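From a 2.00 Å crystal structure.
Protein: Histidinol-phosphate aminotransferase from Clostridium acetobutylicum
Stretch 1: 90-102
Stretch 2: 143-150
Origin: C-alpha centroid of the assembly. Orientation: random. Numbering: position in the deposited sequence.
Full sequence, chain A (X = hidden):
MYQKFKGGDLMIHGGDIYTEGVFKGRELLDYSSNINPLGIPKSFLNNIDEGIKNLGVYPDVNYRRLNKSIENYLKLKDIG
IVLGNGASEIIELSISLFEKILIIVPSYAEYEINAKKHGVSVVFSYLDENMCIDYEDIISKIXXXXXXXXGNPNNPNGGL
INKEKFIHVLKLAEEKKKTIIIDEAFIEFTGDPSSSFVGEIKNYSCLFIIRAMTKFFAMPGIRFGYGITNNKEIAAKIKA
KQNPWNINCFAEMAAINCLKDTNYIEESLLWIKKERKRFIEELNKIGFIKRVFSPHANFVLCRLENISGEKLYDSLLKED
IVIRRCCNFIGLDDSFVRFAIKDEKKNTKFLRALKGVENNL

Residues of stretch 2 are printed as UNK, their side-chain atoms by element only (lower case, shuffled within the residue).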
ATOM      1  N   ILE A  90       4.128   1.327   9.028  1.00 43.85           N
ATOM      2  CA  ILE A  90       5.224   1.986   9.721  1.00 37.41           C
ATOM      3  C   ILE A  90       5.552   1.303  11.047  1.00 35.66           C
ATOM      4  O   ILE A  90       6.726   1.162  11.403  1.00 35.01           O
ATOM      5  CB  ILE A  90       4.903   3.469   9.934  1.00 32.28           C
ATOM      6  CG1 ILE A  90       4.592   4.120   8.588  1.00 24.97           C
ATOM      7  CG2 ILE A  90       6.051   4.192  10.643  1.00 21.23           C
ATOM      8  CD1 ILE A  90       3.773   5.350   8.721  1.00 28.17           C
ATOM      9  N   ILE A  91       4.515   0.877  11.763  1.00 25.79           N
ATOM     10  CA  ILE A  91       4.676   0.095  12.987  1.00 26.06           C
ATOM     11  C   ILE A  91       5.475  -1.176  12.707  1.00 30.89           C
ATOM     12  O   ILE A  91       6.506  -1.432  13.342  1.00 34.36           O
ATOM     13  CB  ILE A  91       3.309  -0.292  13.577  1.00 39.81           C
ATOM     14  CG1 ILE A  91       2.536   0.967  13.989  1.00 37.75           C
ATOM     15  CG2 ILE A  91       3.482  -1.250  14.752  1.00 36.58           C
ATOM     16  CD1 ILE A  91       1.116   0.697  14.433  1.00 33.15           C
ATOM     17  N   GLU A  92       5.004  -1.963  11.743  1.00 25.16           N
ATOM     18  CA  GLU A  92       5.725  -3.162  11.327  1.00 37.89           C
ATOM     19  C   GLU A  92       7.165  -2.858  10.920  1.00 39.17           C
ATOM     20  O   GLU A  92       8.098  -3.466  11.440  1.00 39.04           O
ATOM     21  CB  GLU A  92       5.002  -3.869  10.176  1.00 41.37           C
ATOM     22  CG  GLU A  92       5.852  -4.931   9.490  1.00 42.38           C
ATOM     23  CD  GLU A  92       5.045  -5.815   8.564  1.00 54.00           C
ATOM     24  OE1 GLU A  92       3.880  -6.111   8.897  1.00 63.35           O
ATOM     25  OE2 GLU A  92       5.574  -6.216   7.505  1.00 57.37           O
ATOM     26  N   LEU A  93       7.333  -1.915   9.990  1.00 36.26           N
ATOM     27  CA  LEU A  93       8.642  -1.617   9.407  1.00 39.80           C
ATOM     28  C   LEU A  93       9.657  -1.081  10.406  1.00 43.31           C
ATOM     29  O   LEU A  93      10.824  -1.479  10.386  1.00 40.88           O
ATOM     30  CB  LEU A  93       8.515  -0.633   8.244  1.00 40.77           C
ATOM     31  CG  LEU A  93       8.017  -1.226   6.928  1.00 38.38           C
ATOM     32  CD1 LEU A  93       7.684  -0.113   5.983  1.00 31.18           C
ATOM     33  CD2 LEU A  93       9.045  -2.164   6.321  1.00 39.41           C
ATOM     34  N   SER A  94       9.224  -0.167  11.265  1.00 38.24           N
ATOM     35  CA  SER A  94      10.129   0.378  12.263  1.00 34.58           C
ATOM     36  C   SER A  94      10.561  -0.712  13.247  1.00 31.33           C
ATOM     37  O   SER A  94      11.685  -0.713  13.744  1.00 32.55           O
ATOM     38  CB  SER A  94       9.501   1.570  12.983  1.00 29.42           C
ATOM     39  OG  SER A  94       8.247   1.233  13.544  1.00 33.30           O
ATOM     40  N   ILE A  95       9.675  -1.661  13.503  1.00 31.46           N
ATOM     41  CA  ILE A  95       9.997  -2.757  14.408  1.00 38.99           C
ATOM     42  C   ILE A  95      10.835  -3.816  13.680  1.00 38.49           C
ATOM     43  O   ILE A  95      11.619  -4.544  14.303  1.00 30.87           O
ATOM     44  CB  ILE A  95       8.716  -3.374  15.024  1.00 34.10           C
ATOM     45  CG1 ILE A  95       8.055  -2.386  15.993  1.00 27.45           C
ATOM     46  CG2 ILE A  95       9.022  -4.696  15.731  1.00 33.92           C
ATOM     47  CD1 ILE A  95       6.664  -2.816  16.448  1.00 14.18           C
ATOM     48  N   SER A  96      10.687  -3.875  12.358  1.00 37.37           N
ATOM     49  CA  SER A  96      11.440  -4.823  11.535  1.00 40.36           C
ATOM     50  C   SER A  96      12.938  -4.552  11.573  1.00 40.54           C
ATOM     51  O   SER A  96      13.737  -5.396  11.162  1.00 41.45           O
ATOM     52  CB  SER A  96      10.952  -4.795  10.080  1.00 33.66           C
ATOM     53  OG  SER A  96      11.470  -3.676   9.368  1.00 33.66           O
ATOM     54  N   LEU A  97      13.309  -3.379  12.086  1.00 36.15           N
ATOM     55  CA  LEU A  97      14.688  -2.909  12.043  1.00 28.81           C
ATOM     56  C   LEU A  97      15.546  -3.449  13.181  1.00 36.91           C
ATOM     57  O   LEU A  97      16.777  -3.446  13.087  1.00 29.46           O
ATOM     58  CB  LEU A  97      14.722  -1.387  12.103  1.00 25.62           C
ATOM     59  CG  LEU A  97      13.852  -0.638  11.105  1.00 30.92           C
ATOM     60  CD1 LEU A  97      14.243   0.832  11.083  1.00 33.93           C
ATOM     61  CD2 LEU A  97      13.972  -1.270   9.707  1.00 23.02           C
ATOM     62  N   PHE A  98      14.908  -3.902  14.258  1.00 38.59           N
ATOM     63  CA  PHE A  98      15.652  -4.284  15.459  1.00 39.63           C
ATOM     64  C   PHE A  98      15.546  -5.761  15.782  1.00 33.53           C
ATOM     65  O   PHE A  98      14.655  -6.449  15.290  1.00 29.65           O
ATOM     66  CB  PHE A  98      15.203  -3.440  16.646  1.00 35.40           C
ATOM     67  CG  PHE A  98      15.056  -2.000  16.310  1.00 35.48           C
ATOM     68  CD1 PHE A  98      16.171  -1.204  16.158  1.00 30.13           C
ATOM     69  CD2 PHE A  98      13.805  -1.450  16.093  1.00 30.16           C
ATOM     70  CE1 PHE A  98      16.042   0.132  15.826  1.00 33.59           C
ATOM     71  CE2 PHE A  98      13.667  -0.124  15.763  1.00 32.24           C
ATOM     72  CZ  PHE A  98      14.788   0.674  15.621  1.00 34.70           C
ATOM     73  N   GLU A  99      16.468  -6.237  16.618  1.00 39.97           N
ATOM     74  CA  GLU A  99      16.514  -7.646  17.007  1.00 45.92           C
ATOM     75  C   GLU A  99      16.005  -7.880  18.443  1.00 43.71           C
ATOM     76  O   GLU A  99      15.999  -9.011  18.932  1.00 49.35           O
ATOM     77  CB  GLU A  99      17.922  -8.247  16.780  1.00 57.59           C
ATOM     78  CG  GLU A  99      19.075  -7.511  17.492  1.00 73.09           C
ATOM     79  CD  GLU A  99      20.461  -8.101  17.195  1.00 77.92           C
ATOM     80  OE1 GLU A  99      21.472  -7.636  17.788  1.00 63.99           O
ATOM     81  OE2 GLU A  99      20.538  -9.029  16.360  1.00 86.16           O
ATOM     82  N   LYS A 100      15.562  -6.809  19.100  1.00 39.48           N
ATOM     83  CA  LYS A 100      14.985  -6.901  20.439  1.00 38.01           C
ATOM     84  C   LYS A 100      14.289  -5.606  20.857  1.00 41.95           C
ATOM     85  O   LYS A 100      14.852  -4.519  20.729  1.00 44.10           O
ATOM     86  CB  LYS A 100      16.056  -7.259  21.454  1.00 31.40           C
ATOM     87  CG  LYS A 100      15.520  -7.611  22.818  1.00 38.73           C
ATOM     88  CD  LYS A 100      16.664  -8.105  23.672  1.00 39.16           C
ATOM     89  CE  LYS A 100      16.193  -8.703  24.967  1.00 45.67           C
ATOM     90  NZ  LYS A 100      17.370  -9.220  25.718  1.00 40.06           N
ATOM     91  N   ILE A 101      13.067  -5.725  21.368  1.00 36.30           N
ATOM     92  CA  ILE A 101      12.299  -4.543  21.736  1.00 32.56           C
ATOM     93  C   ILE A 101      11.628  -4.679  23.107  1.00 34.78           C
ATOM     94  O   ILE A 101      11.217  -5.762  23.509  1.00 39.72           O
ATOM     95  CB  ILE A 101      11.221  -4.227  20.672  1.00 23.81           C
ATOM     96  CG1 ILE A 101      10.813  -2.753  20.738  1.00 25.44           C
ATOM     97  CG2 ILE A 101      10.021  -5.137  20.864  1.00 31.01           C
ATOM     98  CD1 ILE A 101      10.029  -2.243  19.504  1.00 13.79           C
ATOM     99  N   LEU A 102      11.538  -3.568  23.824  1.00 36.90           N
ATOM    100  CA  LEU A 102      10.713  -3.481  25.025  1.00 35.20           C
ATOM    101  C   LEU A 102       9.321  -2.997  24.626  1.00 37.19           C
ATOM    102  O   LEU A 102       9.173  -1.880  24.121  1.00 31.88           O
ATOM    103  CB  LEU A 102      11.328  -2.488  26.020  1.00 20.05           C
ATOM    104  CG  LEU A 102      10.654  -2.277  27.375  1.00 17.63           C
ATOM    105  CD1 LEU A 102      11.038  -3.399  28.278  1.00 25.97           C
ATOM    106  CD2 LEU A 102      11.115  -0.945  27.957  1.00 20.65           C
ATOM    107  N   UNK A 143      19.054  -1.083  28.720  1.00 45.08           N
ATOM    108  CA  UNK A 143      20.279  -1.725  28.232  1.00 48.04           C
ATOM    109  C   UNK A 143      20.026  -3.176  27.803  1.00 33.22           C
ATOM    110  O   UNK A 143      20.904  -3.829  27.256  1.00 33.76           O
ATOM    111  c   UNK A 143      21.384  -1.696  29.297  1.00 60.50           C
ATOM    112  o   UNK A 143      23.107  -0.240  30.052  1.00 78.68           O
ATOM    113  c   UNK A 143      22.375  -0.564  29.092  1.00 74.06           C
ATOM    114  o   UNK A 143      22.434  -0.009  27.973  1.00 81.36           O
ATOM    115  N   UNK A 144      18.832  -3.684  28.074  1.00 33.02           N
ATOM    116  CA  UNK A 144      18.487  -5.057  27.716  1.00 36.55           C
ATOM    117  C   UNK A 144      17.999  -5.175  26.271  1.00 38.10           C
ATOM    118  O   UNK A 144      17.936  -6.273  25.712  1.00 41.81           O
ATOM    119  c   UNK A 144      17.407  -5.600  28.664  1.00 49.68           C
ATOM    120  o   UNK A 144      19.098  -6.745  29.887  1.00 67.43           O
ATOM    121  o   UNK A 144      17.313  -6.093  31.002  1.00 58.05           O
ATOM    122  c   UNK A 144      17.981  -6.186  29.944  1.00 60.99           C
ATOM    123  N   UNK A 145      17.650  -4.043  25.670  1.00 36.07           N
ATOM    124  CA  UNK A 145      16.985  -4.038  24.372  1.00 36.69           C
ATOM    125  C   UNK A 145      17.652  -3.080  23.388  1.00 37.96           C
ATOM    126  O   UNK A 145      18.537  -2.305  23.754  1.00 39.06           O
ATOM    127  c   UNK A 145      15.400  -2.353  25.335  1.00 46.05           C
ATOM    128  c   UNK A 145      15.503  -3.632  24.522  1.00 40.44           C
ATOM    129  c   UNK A 145      14.704  -4.742  25.196  1.00 30.42           C
ATOM    130  N   UNK A 146      17.218  -3.148  22.134  1.00 43.32           N
ATOM    131  CA  UNK A 146      17.719  -2.269  21.085  1.00 44.09           C
ATOM    132  C   UNK A 146      16.753  -1.115  20.870  1.00 44.52           C
ATOM    133  O   UNK A 146      17.115  -0.086  20.286  1.00 46.57           O
ATOM    134  o   UNK A 146      17.969  -5.408  19.587  1.00 50.78           O
ATOM    135  c   UNK A 146      18.554  -4.379  19.982  1.00 51.85           C
ATOM    136  c   UNK A 146      17.865  -3.049  19.782  1.00 46.48           C
ATOM    137  o   UNK A 146      19.672  -4.394  20.543  1.00 56.60           O
ATOM    138  N   UNK A 147      15.524  -1.297  21.350  1.00 42.51           N
ATOM    139  CA  UNK A 147      14.457  -0.331  21.116  1.00 45.83           C
ATOM    140  C   UNK A 147      13.271  -0.454  22.091  1.00 39.84           C
ATOM    141  O   UNK A 147      13.122  -1.454  22.794  1.00 35.23           O
ATOM    142  c   UNK A 147      13.958  -0.461  19.674  1.00 46.42           C
ATOM    143  o   UNK A 147      13.515  -1.784  19.420  1.00 48.55           O
ATOM    144  N   UNK A 148      12.437   0.585  22.110  1.00 37.17           N
ATOM    145  CA  UNK A 148      11.206   0.611  22.888  1.00 29.49           C
ATOM    146  C   UNK A 148      10.108   1.090  21.951  1.00 34.37           C
ATOM    147  O   UNK A 148      10.362   1.909  21.075  1.00 29.25           O
ATOM    148  c   UNK A 148      11.292   1.605  24.077  1.00 34.58           C
ATOM    149  c   UNK A 148       9.964   1.643  24.865  1.00 24.47           C
ATOM    150  c   UNK A 148      12.455   1.260  25.005  1.00 27.88           C
ATOM    151  N   UNK A 149       8.901   0.557  22.112  1.00 38.15           N
ATOM    152  CA  UNK A 149       7.713   1.108  21.453  1.00 32.14           C
ATOM    153  C   UNK A 149       6.614   1.323  22.500  1.00 33.89           C
ATOM    154  O   UNK A 149       6.290   0.436  23.291  1.00 27.33           O
ATOM    155  c   UNK A 149       5.736   0.421  18.170  1.00 27.52           C
ATOM    156  c   UNK A 149       6.868  -1.194  20.719  1.00 25.57           C
ATOM    157  c   UNK A 149       7.202   0.234  20.264  1.00 31.05           C
ATOM    158  c   UNK A 149       5.992   0.894  19.589  1.00 26.72           C
ATOM    159  N   UNK A 150       6.058   2.525  22.504  1.00 43.00           N
ATOM    160  CA  UNK A 150       5.144   2.946  23.549  1.00 35.46           C
ATOM    161  C   UNK A 150       4.082   3.860  22.930  1.00 31.34           C
ATOM    162  O   UNK A 150       4.392   4.707  22.119  1.00 26.57           O
ATOM    163  c   UNK A 150       5.781   4.564  27.039  1.00 34.41           C
ATOM    164  c   UNK A 150       5.924   3.657  24.680  1.00 29.19           C
ATOM    165  c   UNK A 150       5.027   3.963  25.875  1.00 36.40           C
ATOM    166  c   UNK A 150       6.579   4.934  24.168  1.00 36.12           C
TER
HETATM  167  O   HOH W   1      19.785  -8.102  25.870  1.00 46.41           O

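Position 143 carries two carbons, the second bearing two oxygens, and its side chain is out of reach of stretch 1. A two-carbon acid is Asp 143, whose carboxylate is satisfied elsewhere in the structure.

Position 144 repeats that pattern, two carbons ending in two oxygens, but here the backbone does the work. Its O accepts a weak hydrogen bond from Lys 100 NZ at 3.0 Å, and a water bridges the same pair, accepting from Lys 100 NZ (2.7 Å) and donating to O of position 144 (2.6 Å). The residue is Asp 144; the long, fully extended lysine reaches its carbonyl, not its carboxylate.

Position 145 has three carbons, one CB carrying two others, with no polar atom. One branch carbon lies 3.8 Å from Lys 100 CG, packing on the aliphatic stem of the lysine, and 3.6 Å from Leu 102 N, while the other meets Leu 102 CB at 4.1 Å. That short fork is Val 145, the first branch being CG1 and the second CG2.

Position 146 shows two carbons and a pair of oxygens again, with CA-to-CB directed toward stretch 1. Its backbone N donates to Lys 100 O at 3.1 Å. One carboxylate oxygen sits 2.8 Å from Lys 100 N, but the angle is too poor for a hydrogen bond. The acid is Asp 146, and that oxygen is OD2. Glu 99 OE1 is 4.5 Å from Asp 146 OD2, so two like charges lie near each other.

Position 147 has one carbon and one oxygen. The carbon lies over a face of the Phe 98 ring, CB to ring centroid 3.8 Å, and the oxygen is 3.2 Å from Ile 101 CG1. A single hydroxymethyl makes this Ser 147. OG and N each give a weak hydrogen bond to Lys 100 O, both at 3.3 Å; the same carbonyl also accepts the better bond from Asp 146 N.

Position 148 has three carbons forked at CB, and one branch end comes within 3.9 Å of Leu 102 CD2. It is Val 148, the branch being CG2; its side chain shares a sheet face with Leu 102, its partner in a parallel bridge with CA atoms 4.6 Å apart.

Position 149 has four carbons, forked at CB, one arm two carbons long. The short-arm carbon packs on Ile 101 CD1 at 3.5 Å, and the end of the long arm reaches Ile 95 CD1 (3.8 Å) and Ile 91 CG2 (4.4 Å), tying the helix to the strand. This is Ile 149.

Position 150 has the same four-carbon fork, but its side chain makes no contact with stretch 1. It is Ile 150, buried against other parts of the protein.

The rule is a parallel ladder with different packing on its two faces. Leu 102 N donates to Ser 147 O at 2.8 Å and Ile 149 N to Leu 102 O at 3.2 Å, both nearly straight, fixing the register. Leu 102 and Val 148 fill one face; Ile 101 and Ser 147 occupy the other, where Ser 147 CB lies over one face of the Phe 98 ring.

Stretch 2, residues 143-150: DDVDSVII
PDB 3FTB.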